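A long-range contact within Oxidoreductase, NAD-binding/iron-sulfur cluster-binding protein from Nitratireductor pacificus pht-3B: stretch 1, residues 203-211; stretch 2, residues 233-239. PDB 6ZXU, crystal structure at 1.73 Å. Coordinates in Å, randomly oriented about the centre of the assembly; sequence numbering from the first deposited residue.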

ATOM      1  N   GLN A 203     -27.357   1.856   9.780  1.00 30.27           N
ATOM      2  CA  GLN A 203     -28.531   2.599  10.323  1.00 31.48           C
ATOM      3  C   GLN A 203     -29.338   3.350   9.260  1.00 35.89           C
ATOM      4  O   GLN A 203     -30.178   4.132   9.611  1.00 36.40           O
ATOM      5  CB  GLN A 203     -28.064   3.608  11.374  1.00 31.38           C
ATOM      6  CG  GLN A 203     -27.271   2.979  12.510  1.00 34.84           C
ATOM      7  CD  GLN A 203     -26.664   4.032  13.390  1.00 39.67           C
ATOM      8  OE1 GLN A 203     -26.361   5.176  12.956  1.00 37.02           O
ATOM      9  NE2 GLN A 203     -26.490   3.681  14.645  1.00 40.84           N
ATOM     10  N   VAL A 204     -28.998   3.185   7.980  1.00 33.10           N
ATOM     11  CA  VAL A 204     -29.615   3.928   6.885  1.00 31.33           C
ATOM     12  C   VAL A 204     -29.830   2.993   5.739  1.00 30.84           C
ATOM     13  O   VAL A 204     -29.297   1.850   5.733  1.00 35.52           O
ATOM     14  CB  VAL A 204     -28.750   5.098   6.414  1.00 31.46           C
ATOM     15  CG1 VAL A 204     -28.588   6.122   7.496  1.00 33.93           C
ATOM     16  CG2 VAL A 204     -27.378   4.603   5.930  1.00 33.19           C
ATOM     17  N   ASP A 205     -30.595   3.446   4.748  1.00 33.45           N
ATOM     18  CA  ASP A 205     -30.937   2.606   3.583  1.00 33.55           C
ATOM     19  C   ASP A 205     -29.867   2.832   2.511  1.00 33.09           C
ATOM     20  O   ASP A 205     -29.916   3.808   1.772  1.00 29.16           O
ATOM     21  CB  ASP A 205     -32.324   2.960   3.018  1.00 37.40           C
ATOM     22  CG  ASP A 205     -32.822   1.962   1.991  1.00 44.49           C
ATOM     23  OD1 ASP A 205     -32.067   1.403   1.153  1.00 44.43           O
ATOM     24  OD2 ASP A 205     -34.043   1.749   1.975  1.00 59.51           O
ATOM     25  N   LEU A 206     -28.937   1.891   2.423  1.00 28.01           N
ATOM     26  CA  LEU A 206     -27.781   2.047   1.577  1.00 25.17           C
ATOM     27  C   LEU A 206     -28.183   2.146   0.122  1.00 21.74           C
ATOM     28  O   LEU A 206     -27.680   2.986  -0.577  1.00 23.61           O
ATOM     29  CB  LEU A 206     -26.795   0.855   1.761  1.00 25.42           C
ATOM     30  CG  LEU A 206     -26.250   0.539   3.152  1.00 25.85           C
ATOM     31  CD1 LEU A 206     -25.550  -0.822   3.190  1.00 29.00           C
ATOM     32  CD2 LEU A 206     -25.314   1.647   3.594  1.00 26.14           C
ATOM     33  N   ALA A 207     -29.041   1.258  -0.368  1.00 23.23           N
ATOM     34  CA  ALA A 207     -29.439   1.259  -1.760  1.00 23.61           C
ATOM     35  C   ALA A 207     -30.128   2.552  -2.148  1.00 28.09           C
ATOM     36  O   ALA A 207     -29.816   3.160  -3.203  1.00 29.20           O
ATOM     37  CB  ALA A 207     -30.288   0.064  -2.074  1.00 27.74           C
ATOM     38  N   ARG A 208     -30.972   3.078  -1.255  1.00 26.67           N
ATOM     39  CA  ARG A 208     -31.632   4.328  -1.533  1.00 29.12           C
ATOM     40  C   ARG A 208     -30.628   5.496  -1.667  1.00 25.65           C
ATOM     41  O   ARG A 208     -30.763   6.373  -2.529  1.00 26.17           O
ATOM     42  CB  ARG A 208     -32.668   4.632  -0.400  1.00 31.22           C
ATOM     43  CG  ARG A 208     -33.009   6.136  -0.370  1.00 44.70           C
ATOM     44  CD  ARG A 208     -34.116   6.488   0.620  1.00 50.71           C
ATOM     45  NE  ARG A 208     -35.240   5.643   0.267  1.00 58.03           N
ATOM     46  CZ  ARG A 208     -36.124   5.191   1.126  1.00 62.89           C
ATOM     47  NH1 ARG A 208     -36.023   5.532   2.408  1.00 63.76           N
ATOM     48  NH2 ARG A 208     -37.109   4.416   0.683  1.00 69.58           N
ATOM     49  N   LEU A 209     -29.680   5.550  -0.762  1.00 23.13           N
ATOM     50  CA  LEU A 209     -28.710   6.608  -0.777  1.00 23.67           C
ATOM     51  C   LEU A 209     -27.780   6.467  -2.031  1.00 24.60           C
ATOM     52  O   LEU A 209     -27.271   7.484  -2.534  1.00 24.87           O
ATOM     53  CB  LEU A 209     -27.837   6.621   0.487  1.00 25.86           C
ATOM     54  CG  LEU A 209     -28.582   6.940   1.821  1.00 26.62           C
ATOM     55  CD1 LEU A 209     -27.655   6.812   2.991  1.00 29.29           C
ATOM     56  CD2 LEU A 209     -29.200   8.331   1.786  1.00 29.45           C
ATOM     57  N   ALA A 210     -27.501   5.247  -2.454  1.00 21.68           N
ATOM     58  CA  ALA A 210     -26.683   5.077  -3.667  1.00 25.25           C
ATOM     59  C   ALA A 210     -27.348   5.679  -4.896  1.00 24.90           C
ATOM     60  O   ALA A 210     -26.665   6.214  -5.798  1.00 23.09           O
ATOM     61  CB  ALA A 210     -26.386   3.608  -3.913  1.00 23.28           C
ATOM     62  N   VAL A 211     -28.668   5.531  -4.982  1.00 25.80           N
ATOM     63  CA  VAL A 211     -29.421   6.155  -6.087  1.00 25.06           C
ATOM     64  C   VAL A 211     -29.468   7.663  -5.990  1.00 22.31           C
ATOM     65  O   VAL A 211     -29.198   8.365  -6.956  1.00 23.50           O
ATOM     66  CB  VAL A 211     -30.804   5.575  -6.201  1.00 24.66           C
ATOM     67  CG1 VAL A 211     -31.542   6.296  -7.329  1.00 26.42           C
ATOM     68  CG2 VAL A 211     -30.687   4.083  -6.478  1.00 23.79           C
ATOM     69  N   ARG A 233     -20.511  -3.550  -3.911  1.00 18.25           N
ATOM     70  CA  ARG A 233     -21.127  -3.351  -2.637  1.00 21.05           C
ATOM     71  C   ARG A 233     -20.906  -1.944  -2.196  1.00 19.95           C
ATOM     72  O   ARG A 233     -20.029  -1.256  -2.738  1.00 18.73           O
ATOM     73  CB  ARG A 233     -20.626  -4.360  -1.576  1.00 19.85           C
ATOM     74  CG  ARG A 233     -20.738  -5.787  -2.016  1.00 21.43           C
ATOM     75  CD  ARG A 233     -22.178  -6.333  -2.078  1.00 22.26           C
ATOM     76  NE  ARG A 233     -22.691  -6.495  -0.726  1.00 25.33           N
ATOM     77  CZ  ARG A 233     -23.848  -7.061  -0.400  1.00 25.22           C
ATOM     78  NH1 ARG A 233     -24.660  -7.577  -1.288  1.00 22.07           N
ATOM     79  NH2 ARG A 233     -24.138  -7.168   0.881  1.00 29.72           N
ATOM     80  N   LEU A 234     -21.730  -1.496  -1.217  1.00 20.76           N
ATOM     81  CA  LEU A 234     -21.764  -0.099  -0.755  1.00 21.33           C
ATOM     82  C   LEU A 234     -21.300   0.134   0.661  1.00 20.82           C
ATOM     83  O   LEU A 234     -21.473  -0.712   1.513  1.00 21.23           O
ATOM     84  CB  LEU A 234     -23.186   0.442  -0.814  1.00 21.57           C
ATOM     85  CG  LEU A 234     -23.828   0.426  -2.192  1.00 22.95           C
ATOM     86  CD1 LEU A 234     -25.355   0.610  -2.042  1.00 23.57           C
ATOM     87  CD2 LEU A 234     -23.221   1.540  -3.041  1.00 22.89           C
ATOM     88  N   GLY A 235     -20.671   1.288   0.878  1.00 21.62           N
ATOM     89  CA  GLY A 235     -20.413   1.814   2.188  1.00 20.40           C
ATOM     90  C   GLY A 235     -20.912   3.263   2.195  1.00 21.95           C
ATOM     91  O   GLY A 235     -20.988   3.910   1.160  1.00 20.80           O
ATOM     92  N   VAL A 236     -21.242   3.762   3.378  1.00 20.87           N
ATOM     93  CA  VAL A 236     -21.756   5.131   3.607  1.00 20.30           C
ATOM     94  C   VAL A 236     -21.119   5.686   4.864  1.00 20.34           C
ATOM     95  O   VAL A 236     -20.882   4.980   5.849  1.00 18.86           O
ATOM     96  CB  VAL A 236     -23.283   5.147   3.752  1.00 21.35           C
ATOM     97  CG1 VAL A 236     -23.743   6.530   4.143  1.00 20.42           C
ATOM     98  CG2 VAL A 236     -23.953   4.666   2.470  1.00 23.99           C
ATOM     99  N   VAL A 237     -20.766   6.944   4.807  1.00 19.44           N
ATOM    100  CA  VAL A 237     -20.461   7.691   6.009  1.00 22.02           C
ATOM    101  C   VAL A 237     -21.519   8.817   6.135  1.00 23.48           C
ATOM    102  O   VAL A 237     -21.633   9.685   5.259  1.00 23.31           O
ATOM    103  CB  VAL A 237     -19.064   8.306   5.951  1.00 20.96           C
ATOM    104  CG1 VAL A 237     -18.798   9.140   7.176  1.00 20.50           C
ATOM    105  CG2 VAL A 237     -17.992   7.197   5.809  1.00 25.40           C
ATOM    106  N   THR A 238     -22.286   8.818   7.241  1.00 23.37           N
ATOM    107  CA  THR A 238     -23.238   9.865   7.508  1.00 21.29           C
ATOM    108  C   THR A 238     -22.587  10.818   8.487  1.00 23.37           C
ATOM    109  O   THR A 238     -21.822  10.412   9.384  1.00 24.37           O
ATOM    110  CB  THR A 238     -24.562   9.353   8.098  1.00 24.75           C
ATOM    111  OG1 THR A 238     -24.287   8.633   9.321  1.00 22.89           O
ATOM    112  CG2 THR A 238     -25.264   8.465   7.115  1.00 24.11           C
ATOM    113  N   THR A 239     -22.873  12.090   8.349  1.00 23.44           N
ATOM    114  CA  THR A 239     -22.262  13.093   9.202  1.00 23.29           C
ATOM    115  C   THR A 239     -23.055  14.413   9.149  1.00 24.47           C
ATOM    116  O   THR A 239     -23.887  14.622   8.259  1.00 22.88           O
ATOM    117  CB  THR A 239     -20.785  13.330   8.765  1.00 23.74           C
ATOM    118  OG1 THR A 239     -20.148  14.285   9.617  1.00 25.21           O
ATOM    119  CG2 THR A 239     -20.696  13.863   7.349  1.00 26.20           C
TER

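The contact between these two stretches is built from apolar side chains. The first turns of a helix, residues 206-211, lie across a strand, residues 233-239, with their directions nearly perpendicular at 83° and their axes 8.9 Å apart at closest approach. No hydrogen bond passes between the stretches, so packing alone joins them, burying 324 Å² summed over both sides.

The strand sets the pattern. Leu234, Val236 and Thr238 all point their CA-to-CB bonds toward the other stretch, as the alternation of an extended chain requires, and a row of side chains results. Gly235, between the first two, has no side chain, and Val237 is out of reach.

Leu234 gives up the most surface, 81 Å². With chi1 m and chi2 t its side chain extends to the helix, where Leu234 CD1 lies 3.7 Å from Ala210 CB and 4.1 Å from Leu206 CB. Leu234 CD1 is also 3.6 Å from the backbone atom Leu206 O; that oxygen is already occupied, accepting from Ala210 N at 2.9 Å. The small methyl of Ala210 suits a place where a long leucine reaches close to the helix backbone.

Val236 packs against the next group. Val236 CG2 meets Leu206 CD2 at 3.5 Å, while Val236 CG1 lies 4.1 Å from Leu209 CD1 and 4.5 Å from Val204 CG2. A branched valine suits this position because its two methyls, both close to the backbone, fill the space among Leu206, Leu209 and Val204. Leu206 thus touches both Leu234 and Val236, and its CA is 6.8 Å from that of Leu234, the nearest CA pair across the stretches.

At the far end of the row, Thr238 contributes its methyl: CG2 lies 4.1 Å from Val204 CG1, in the loop before the helix. Threonine can serve two purposes here, since its OG1 is hydrogen-bonded elsewhere in the structure, leaving the methyl for apolar packing.

Polar interactions within stretch 1 help to fix the helix start that carries these side chains. Asp205 is at the N-cap, and its OD1 accepts from Arg208 N at 3.1 Å with an angle of 163° at the hydrogen. Aspartate suits this place because its short carboxylate can reach forward to an amide of the first turn that lacks a preceding helical carbonyl. The CA-to-CB bonds of Asp205 and Arg208 point away from the strand, whereas those of Leu206, Leu209 and Ala210 point toward it.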